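Local structure of cortical-lytic enzyme (5JIP) at residues N27-Y39 against M201-V213. The protein probably acts as a muramidase of glycoside hydrolase family 25, cutting the peptidoglycan of the spore cortex during germination. Sequence-based numbering, arbitrary orientation.
Sequences NFLTLAKNSDFIY and MWQFTDEGKLDGV
Asn27 N donates a hydrogen bond to Gly212 O at 2.8 Å, tying the residue before helix 28-34 to the type II turn of Leu210 to Val213. The same asparagine is the N-cap: its OD1 accepts from Thr30 N and, weakly, from Leu29 N. About two turns on, Asn34 ND2 reaches Asp211 O (2.9 Å), and Asp211 O lies within 2° of the amide plane. Placing CG between backbone N and carbonyl carbon (chi1 62°) turns the NH2 end of the amide toward the turn, while its OD1 accepts from Ser35 OG; the two bonds together hold the amide in one orientation. Gly212 suits the third turn position: its positive phi is easy for glycine, and its bare CA lets Thr30 and Leu31 pack directly against the turn. Beside these bonds, Leu31 CD2 meets Leu210 CD2 at 3.7 Å and Val213 CG2 at 4.0 Å. The fold is the TIM-barrel-like domain of family 25, in which strands 38-44 and 201-208 are not neighbours, both 15-19 and 217-221 lying between them in the sheet. Met201, buried, makes Met-aromatic contacts with both Phe37 and Tyr39: its CE is 3.8 Å from Phe37 CE1, approaching the ring obliquely, and its SD lies 3.7 Å from Tyr39 CE2, near the ring plane. A bend at chi3 (28°) lets the flexible, polarisable thioether serve both rings, while Tyr39 OH is hydrogen-bonded to Phe109 O.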
loop_
_atom_site.group_PDB
_atom_site.type_symbol
_atom_site.label_atom_id
_atom_site.label_comp_id
_atom_site.label_asym_id
_atom_site.label_seq_id
_atom_site.Cartn_x
_atom_site.Cartn_y
_atom_site.Cartn_z
ATOM N N ASN A 27 -31.893 -1.437 -20.259
ATOM C CA ASN A 27 -32.256 -0.099 -19.820
ATOM C C ASN A 27 -31.278 0.345 -18.738
ATOM O O ASN A 27 -31.398 -0.044 -17.575
ATOM C CB ASN A 27 -33.679 -0.051 -19.305
ATOM C CG ASN A 27 -34.119 1.346 -19.014
ATOM O OD1 ASN A 27 -33.300 2.204 -18.658
ATOM N ND2 ASN A 27 -35.409 1.611 -19.202
ATOM N N PHE A 28 -30.335 1.194 -19.123
ATOM C CA PHE A 28 -29.268 1.581 -18.206
ATOM C C PHE A 28 -29.780 2.483 -17.111
ATOM O O PHE A 28 -29.225 2.489 -16.010
ATOM C CB PHE A 28 -28.138 2.238 -18.973
ATOM C CG PHE A 28 -27.336 1.264 -19.796
ATOM C CD1 PHE A 28 -26.392 0.434 -19.188
ATOM C CD2 PHE A 28 -27.538 1.155 -21.172
ATOM C CE1 PHE A 28 -25.652 -0.454 -19.934
ATOM C CE2 PHE A 28 -26.813 0.264 -21.927
ATOM C CZ PHE A 28 -25.848 -0.545 -21.311
ATOM N N LEU A 29 -30.849 3.231 -17.366
ATOM C CA LEU A 29 -31.396 4.034 -16.290
ATOM C C LEU A 29 -31.913 3.135 -15.171
ATOM O O LEU A 29 -31.798 3.464 -13.986
ATOM C CB LEU A 29 -32.500 4.965 -16.819
ATOM C CG LEU A 29 -32.998 5.993 -15.816
ATOM C CD1 LEU A 29 -31.862 6.888 -15.358
ATOM C CD2 LEU A 29 -34.119 6.820 -16.435
ATOM N N THR A 30 -32.490 1.994 -15.528
ATOM C CA THR A 30 -32.938 1.055 -14.512
ATOM C C THR A 30 -31.751 0.404 -13.806
ATOM O O THR A 30 -31.744 0.275 -12.576
ATOM C CB THR A 30 -33.820 0.003 -15.163
ATOM O OG1 THR A 30 -34.927 0.657 -15.785
ATOM C CG2 THR A 30 -34.339 -1.022 -14.145
ATOM N N LEU A 31 -30.734 0.005 -14.566
ATOM C CA LEU A 31 -29.572 -0.634 -13.958
ATOM C C LEU A 31 -28.822 0.314 -13.022
ATOM O O LEU A 31 -28.183 -0.134 -12.070
ATOM C CB LEU A 31 -28.646 -1.130 -15.057
ATOM C CG LEU A 31 -29.159 -2.304 -15.913
ATOM C CD1 LEU A 31 -28.148 -2.657 -16.987
ATOM C CD2 LEU A 31 -29.462 -3.513 -15.033
ATOM N N ALA A 32 -28.864 1.615 -13.292
ATOM C CA ALA A 32 -28.179 2.574 -12.429
ATOM C C ALA A 32 -28.694 2.501 -11.007
ATOM O O ALA A 32 -27.973 2.855 -10.062
ATOM C CB ALA A 32 -28.346 3.993 -12.975
ATOM N N LYS A 33 -29.937 2.055 -10.832
ATOM C CA LYS A 33 -30.568 1.995 -9.522
ATOM C C LYS A 33 -30.298 0.692 -8.795
ATOM O O LYS A 33 -30.405 0.656 -7.558
ATOM C CB LYS A 33 -32.094 2.149 -9.633
ATOM C CG LYS A 33 -32.554 3.481 -10.151
ATOM C CD LYS A 33 -32.167 4.620 -9.220
ATOM C CE LYS A 33 -31.493 5.749 -9.993
ATOM N NZ LYS A 33 -30.021 5.559 -10.134
ATOM N N ASN A 34 -29.946 -0.371 -9.514
ATOM C CA ASN A 34 -29.786 -1.669 -8.883
ATOM C C ASN A 34 -28.410 -2.298 -9.053
ATOM O O ASN A 34 -28.165 -3.347 -8.452
ATOM C CB ASN A 34 -30.888 -2.642 -9.363
ATOM C CG ASN A 34 -30.849 -2.930 -10.856
ATOM O OD1 ASN A 34 -29.807 -2.802 -11.527
ATOM N ND2 ASN A 34 -32.003 -3.333 -11.390
ATOM N N SER A 35 -27.504 -1.689 -9.809
ATOM C CA SER A 35 -26.190 -2.257 -10.070
ATOM C C SER A 35 -25.103 -1.316 -9.574
ATOM O O SER A 35 -25.152 -0.112 -9.845
ATOM C CB SER A 35 -26.009 -2.533 -11.566
ATOM O OG SER A 35 -27.013 -3.402 -12.048
ATOM N N ASP A 36 -24.116 -1.867 -8.859
ATOM C CA ASP A 36 -22.961 -1.078 -8.433
ATOM C C ASP A 36 -21.966 -0.864 -9.557
ATOM O O ASP A 36 -21.181 0.092 -9.520
ATOM C CB ASP A 36 -22.253 -1.768 -7.276
ATOM C CG ASP A 36 -23.133 -1.907 -6.055
ATOM O OD1 ASP A 36 -23.485 -0.875 -5.446
ATOM O OD2 ASP A 36 -23.462 -3.036 -5.696
ATOM N N PHE A 37 -21.978 -1.740 -10.551
ATOM C CA PHE A 37 -21.034 -1.671 -11.655
ATOM C C PHE A 37 -21.656 -2.431 -12.808
ATOM O O PHE A 37 -22.562 -3.248 -12.613
ATOM C CB PHE A 37 -19.664 -2.290 -11.286
ATOM C CG PHE A 37 -19.758 -3.731 -10.822
ATOM C CD1 PHE A 37 -19.859 -4.779 -11.738
ATOM C CD2 PHE A 37 -19.783 -4.038 -9.476
ATOM C CE1 PHE A 37 -19.972 -6.083 -11.320
ATOM C CE2 PHE A 37 -19.885 -5.345 -9.050
ATOM C CZ PHE A 37 -19.977 -6.378 -9.977
ATOM N N ILE A 38 -21.164 -2.151 -14.016
ATOM C CA ILE A 38 -21.521 -2.924 -15.204
ATOM C C ILE A 38 -20.254 -3.221 -15.996
ATOM O O ILE A 38 -19.494 -2.306 -16.346
ATOM C CB ILE A 38 -22.531 -2.189 -16.124
ATOM C CG1 ILE A 38 -23.850 -1.958 -15.400
ATOM C CG2 ILE A 38 -22.754 -2.978 -17.410
ATOM C CD1 ILE A 38 -24.766 -1.025 -16.149
ATOM N N TYR A 39 -20.063 -4.493 -16.351
ATOM C CA TYR A 39 -19.039 -4.899 -17.313
ATOM C C TYR A 39 -19.635 -5.113 -18.702
ATOM O O TYR A 39 -20.744 -5.629 -18.837
ATOM C CB TYR A 39 -18.328 -6.175 -16.860
ATOM C CG TYR A 39 -17.032 -5.866 -16.130
ATOM C CD1 TYR A 39 -15.903 -5.422 -16.815
ATOM C CD2 TYR A 39 -16.944 -6.003 -14.760
ATOM C CE1 TYR A 39 -14.726 -5.143 -16.148
ATOM C CE2 TYR A 39 -15.771 -5.706 -14.080
ATOM C CZ TYR A 39 -14.675 -5.272 -14.761
ATOM O OH TYR A 39 -13.547 -4.986 -14.023
ATOM N N MET A 201 -14.034 -10.790 -8.083
ATOM C CA MET A 201 -15.443 -10.914 -8.457
ATOM C C MET A 201 -15.766 -12.380 -8.690
ATOM O O MET A 201 -14.890 -13.190 -9.001
ATOM C CB MET A 201 -15.772 -10.107 -9.706
ATOM C CG MET A 201 -15.677 -8.614 -9.505
ATOM S SD MET A 201 -16.142 -7.633 -10.982
ATOM C CE MET A 201 -17.288 -8.659 -11.842
ATOM N N TRP A 202 -17.033 -12.705 -8.506
ATOM C CA TRP A 202 -17.558 -14.058 -8.672
ATOM C C TRP A 202 -18.805 -13.978 -9.545
ATOM O O TRP A 202 -19.802 -13.365 -9.147
ATOM C CB TRP A 202 -17.873 -14.677 -7.311
ATOM C CG TRP A 202 -18.672 -15.952 -7.324
ATOM C CD1 TRP A 202 -18.793 -16.855 -8.335
ATOM C CD2 TRP A 202 -19.488 -16.446 -6.246
ATOM N NE1 TRP A 202 -19.620 -17.906 -7.946
ATOM C CE2 TRP A 202 -20.069 -17.655 -6.672
ATOM C CE3 TRP A 202 -19.766 -15.979 -4.962
ATOM C CZ2 TRP A 202 -20.909 -18.400 -5.852
ATOM C CZ3 TRP A 202 -20.608 -16.716 -4.156
ATOM C CH2 TRP A 202 -21.161 -17.910 -4.595
ATOM N N GLN A 203 -18.719 -14.546 -10.750
ATOM C CA GLN A 203 -19.866 -14.688 -11.638
ATOM C C GLN A 203 -20.602 -15.950 -11.212
ATOM O O GLN A 203 -20.088 -17.060 -11.394
ATOM C CB GLN A 203 -19.423 -14.796 -13.089
ATOM C CG GLN A 203 -20.561 -14.637 -14.081
ATOM C CD GLN A 203 -20.056 -14.818 -15.477
ATOM O OE1 GLN A 203 -19.707 -15.921 -15.876
ATOM N NE2 GLN A 203 -20.005 -13.723 -16.235
ATOM N N PHE A 204 -21.754 -15.778 -10.565
ATOM C CA PHE A 204 -22.458 -16.908 -9.972
ATOM C C PHE A 204 -23.598 -17.429 -10.837
ATOM O O PHE A 204 -24.131 -18.504 -10.550
ATOM C CB PHE A 204 -22.974 -16.545 -8.564
ATOM C CG PHE A 204 -23.991 -15.434 -8.545
ATOM C CD1 PHE A 204 -23.579 -14.108 -8.436
ATOM C CD2 PHE A 204 -25.341 -15.709 -8.647
ATOM C CE1 PHE A 204 -24.494 -13.077 -8.433
ATOM C CE2 PHE A 204 -26.272 -14.675 -8.654
ATOM C CZ PHE A 204 -25.844 -13.359 -8.558
ATOM N N THR A 205 -23.970 -16.727 -11.908
ATOM C CA THR A 205 -24.963 -17.268 -12.816
ATOM C C THR A 205 -24.768 -16.647 -14.183
ATOM O O THR A 205 -24.240 -15.539 -14.305
ATOM C CB THR A 205 -26.386 -17.000 -12.320
ATOM O OG1 THR A 205 -27.313 -17.617 -13.204
ATOM C CG2 THR A 205 -26.659 -15.524 -12.271
ATOM N N ASP A 206 -25.212 -17.379 -15.197
ATOM C CA ASP A 206 -25.357 -16.874 -16.550
ATOM C C ASP A 206 -26.820 -16.711 -16.938
ATOM O O ASP A 206 -27.107 -16.350 -18.083
ATOM C CB ASP A 206 -24.670 -17.802 -17.548
ATOM C CG ASP A 206 -25.216 -19.230 -17.507
ATOM O OD1 ASP A 206 -25.880 -19.590 -16.540
ATOM O OD2 ASP A 206 -24.935 -20.002 -18.437
ATOM N N GLU A 207 -27.736 -16.943 -16.006
ATOM C CA GLU A 207 -29.164 -17.007 -16.287
ATOM C C GLU A 207 -29.939 -16.205 -15.275
ATOM O O GLU A 207 -31.060 -16.558 -14.896
ATOM C CB GLU A 207 -29.660 -18.447 -16.272
ATOM C CG GLU A 207 -29.070 -19.297 -17.313
ATOM C CD GLU A 207 -29.695 -20.671 -17.349
ATOM O OE1 GLU A 207 -30.100 -21.185 -16.281
ATOM O OE2 GLU A 207 -29.794 -21.212 -18.463
ATOM N N GLY A 208 -29.386 -15.092 -14.841
ATOM C CA GLY A 208 -30.024 -14.328 -13.809
ATOM C C GLY A 208 -31.159 -13.474 -14.340
ATOM O O GLY A 208 -31.296 -13.238 -15.539
ATOM N N LYS A 209 -31.983 -13.013 -13.412
ATOM C CA LYS A 209 -33.077 -12.086 -13.702
ATOM C C LYS A 209 -32.798 -10.778 -12.985
ATOM O O LYS A 209 -32.714 -10.743 -11.748
ATOM C CB LYS A 209 -34.417 -12.675 -13.261
ATOM C CG LYS A 209 -35.616 -11.745 -13.427
ATOM C CD LYS A 209 -36.877 -12.425 -12.865
ATOM C CE LYS A 209 -38.149 -11.655 -13.188
ATOM N NZ LYS A 209 -38.357 -10.493 -12.279
ATOM N N LEU A 210 -32.627 -9.711 -13.759
ATOM C CA LEU A 210 -32.391 -8.383 -13.197
ATOM C C LEU A 210 -33.197 -7.355 -13.964
ATOM O O LEU A 210 -33.079 -7.283 -15.189
ATOM C CB LEU A 210 -30.919 -8.001 -13.276
ATOM C CG LEU A 210 -30.502 -6.686 -12.622
ATOM C CD1 LEU A 210 -30.804 -6.672 -11.113
ATOM C CD2 LEU A 210 -29.026 -6.477 -12.886
ATOM N N ASP A 211 -33.996 -6.563 -13.245
ATOM C CA ASP A 211 -34.753 -5.476 -13.869
ATOM C C ASP A 211 -33.791 -4.583 -14.635
ATOM O O ASP A 211 -32.773 -4.154 -14.099
ATOM C CB ASP A 211 -35.489 -4.642 -12.804
ATOM C CG ASP A 211 -36.768 -5.299 -12.287
ATOM O OD1 ASP A 211 -37.105 -6.424 -12.716
ATOM O OD2 ASP A 211 -37.438 -4.675 -11.426
ATOM N N GLY A 212 -34.104 -4.318 -15.889
ATOM C CA GLY A 212 -33.245 -3.506 -16.718
ATOM C C GLY A 212 -32.484 -4.281 -17.759
ATOM O O GLY A 212 -31.837 -3.663 -18.622
ATOM N N VAL A 213 -32.536 -5.612 -17.712
ATOM C CA VAL A 213 -32.024 -6.460 -18.774
ATOM C C VAL A 213 -33.128 -7.438 -19.133
ATOM O O VAL A 213 -33.679 -8.102 -18.247
ATOM C CB VAL A 213 -30.748 -7.213 -18.365
ATOM C CG1 VAL A 213 -30.279 -8.075 -19.495
ATOM C CG2 VAL A 213 -29.667 -6.227 -17.963
#